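Local coordinates for iron-sulfur cluster assembly protein SufA (Escherichia coli, PDB 2D2A), which binds [2Fe-2S] and [4Fe-4S] clusters during iron-sulfur cluster assembly under oxidative stress and iron limitation, and transfers them to target proteins including ferredoxin and aconitase, at residues A37-L41 with V102-P108. Numbering follows the deposited sequence.
Sequences AWQGL and VPLQAMP
A Met-aromatic contact between W38 and M107 joins the loop that leads into strand 42-43 to the end of strand 98-103 and the start of the short helix 107-110 that follows it after a turn. The evidence for a face contact is direct: M107 CB stands 3.6 Å from the centroid of the W38 six-membered ring, only 13° off the ring normal, which makes a CH-pi interaction. The sulfur is a looser partner, M107 SD standing above the face at a distance, 5.0 Å from the centroid of the W38 five-membered ring. Bends at chi2 (-44°) and chi3 (-90°) turn the end of the methionine toward the root of the indole, where M107 CE lies 3.8 Å from W38 CB and 3.6 Å from L41 CD2. At the far end of the indole, W38 CH2 meets P108 CD at 3.5 Å, an oblique approach. Next along the loop, L41 CG lies 4.1 Å from V102 CG2, the two side chains crossing at about a right angle. M107 also touches L91 and F93 of strand 90-95, and L41 touches L66 of strand 63-71. The indole's polar atom is satisfied locally, NE1 being hydrogen-bonded to Q34 OE1. Replacing W38 by an alanine removes the indole, which would probably leave M107 CB and P108 CD without their aromatic partner and Q34 OE1 without its N-H. Between the two segments, attachment therefore rests on apolar and ring-face contacts, while the D111 carboxylate supplies a polar tie to the loop, accepting hydrogen bonds at OD1 from Q39 N and at OD2 from G40 N.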
loop_
_atom_site.group_PDB
_atom_site.type_symbol
_atom_site.label_atom_id
_atom_site.label_comp_id
_atom_site.label_asym_id
_atom_site.label_seq_id
_atom_site.Cartn_x
_atom_site.Cartn_y
_atom_site.Cartn_z
ATOM N N ALA A 37 -11.647 24.967 -16.678
ATOM C CA ALA A 37 -10.627 25.555 -15.774
ATOM C C ALA A 37 -10.610 25.054 -14.190
ATOM O O ALA A 37 -11.231 25.642 -13.278
ATOM C CB ALA A 37 -10.446 27.091 -15.971
ATOM N N TRP A 38 -9.742 24.022 -13.913
ATOM C CA TRP A 38 -9.557 23.334 -12.653
ATOM C C TRP A 38 -8.376 23.829 -11.955
ATOM O O TRP A 38 -7.627 24.541 -12.530
ATOM C CB TRP A 38 -9.331 21.932 -13.021
ATOM C CG TRP A 38 -10.374 21.324 -13.843
ATOM C CD1 TRP A 38 -10.362 21.234 -15.189
ATOM C CD2 TRP A 38 -11.604 20.785 -13.408
ATOM N NE1 TRP A 38 -11.502 20.594 -15.617
ATOM C CE2 TRP A 38 -12.264 20.276 -14.531
ATOM C CE3 TRP A 38 -12.224 20.653 -12.184
ATOM C CZ2 TRP A 38 -13.552 19.687 -14.458
ATOM C CZ3 TRP A 38 -13.498 19.988 -12.077
ATOM C CH2 TRP A 38 -14.160 19.581 -13.207
ATOM N N GLN A 39 -8.236 23.566 -10.658
ATOM C CA GLN A 39 -7.087 24.214 -9.998
ATOM C C GLN A 39 -5.927 23.488 -10.209
ATOM O O GLN A 39 -4.878 24.050 -10.176
ATOM C CB GLN A 39 -7.026 24.255 -8.464
ATOM C CG GLN A 39 -7.830 23.329 -7.644
ATOM C CD GLN A 39 -7.906 23.782 -6.109
ATOM O OE1 GLN A 39 -8.856 24.559 -5.726
ATOM N NE2 GLN A 39 -6.985 23.209 -5.245
ATOM N N GLY A 40 -6.142 22.187 -10.225
ATOM C CA GLY A 40 -5.173 21.288 -10.822
ATOM C C GLY A 40 -4.778 20.260 -9.824
ATOM O O GLY A 40 -5.551 20.109 -8.771
ATOM N N LEU A 41 -3.680 19.535 -10.107
ATOM C CA LEU A 41 -3.216 18.653 -9.047
ATOM C C LEU A 41 -1.810 18.815 -8.802
ATOM O O LEU A 41 -1.135 19.284 -9.601
ATOM C CB LEU A 41 -3.468 17.198 -9.301
ATOM C CG LEU A 41 -4.665 16.463 -9.810
ATOM C CD1 LEU A 41 -4.914 15.102 -9.069
ATOM C CD2 LEU A 41 -5.999 17.245 -10.113
ATOM N N VAL A 102 -3.556 13.377 -15.833
ATOM C CA VAL A 102 -4.853 13.030 -15.228
ATOM C C VAL A 102 -5.979 13.069 -16.238
ATOM O O VAL A 102 -6.173 14.043 -16.852
ATOM C CB VAL A 102 -5.278 14.018 -14.187
ATOM C CG1 VAL A 102 -6.611 13.493 -13.536
ATOM C CG2 VAL A 102 -4.259 14.184 -13.198
ATOM N N PRO A 103 -6.743 12.010 -16.431
ATOM C CA PRO A 103 -7.878 12.110 -17.374
ATOM C C PRO A 103 -8.961 13.156 -17.046
ATOM O O PRO A 103 -9.487 13.041 -15.922
ATOM C CB PRO A 103 -8.458 10.701 -17.383
ATOM C CG PRO A 103 -7.872 9.911 -16.211
ATOM C CD PRO A 103 -6.630 10.670 -15.780
ATOM N N LEU A 104 -9.332 14.109 -17.909
ATOM C CA LEU A 104 -10.667 14.735 -17.706
ATOM C C LEU A 104 -11.905 14.010 -17.208
ATOM O O LEU A 104 -12.585 14.582 -16.397
ATOM C CB LEU A 104 -11.134 15.228 -19.021
ATOM C CG LEU A 104 -10.533 16.540 -19.597
ATOM C CD1 LEU A 104 -11.210 16.992 -20.842
ATOM C CD2 LEU A 104 -10.541 17.608 -18.578
ATOM N N GLN A 105 -12.301 12.836 -17.659
ATOM C CA GLN A 105 -13.445 12.231 -17.027
ATOM C C GLN A 105 -13.191 11.973 -15.549
ATOM O O GLN A 105 -13.998 11.220 -14.868
ATOM C CB GLN A 105 -13.865 10.888 -17.667
ATOM C CG GLN A 105 -15.111 10.873 -18.756
ATOM C CD GLN A 105 -15.917 12.215 -18.942
ATOM O OE1 GLN A 105 -15.523 13.086 -19.763
ATOM N NE2 GLN A 105 -17.081 12.309 -18.263
ATOM N N ALA A 106 -12.056 12.390 -15.022
ATOM C CA ALA A 106 -11.719 12.221 -13.579
ATOM C C ALA A 106 -11.662 13.532 -12.749
ATOM O O ALA A 106 -11.892 13.497 -11.534
ATOM C CB ALA A 106 -10.493 11.449 -13.388
ATOM N N MET A 107 -11.497 14.648 -13.423
ATOM C CA MET A 107 -11.217 15.841 -12.735
ATOM C C MET A 107 -12.288 16.221 -11.677
ATOM O O MET A 107 -11.949 16.630 -10.533
ATOM C CB MET A 107 -11.079 17.037 -13.678
ATOM C CG MET A 107 -9.746 17.177 -14.346
ATOM S SD MET A 107 -8.282 16.954 -13.427
ATOM C CE MET A 107 -7.933 18.450 -12.855
ATOM N N PRO A 108 -13.570 16.220 -12.105
ATOM C CA PRO A 108 -14.692 16.317 -11.178
ATOM C C PRO A 108 -14.537 15.663 -9.835
ATOM O O PRO A 108 -14.619 16.387 -8.881
ATOM C CB PRO A 108 -15.690 15.482 -11.909
ATOM C CG PRO A 108 -14.938 14.922 -13.138
ATOM C CD PRO A 108 -14.109 16.109 -13.499
#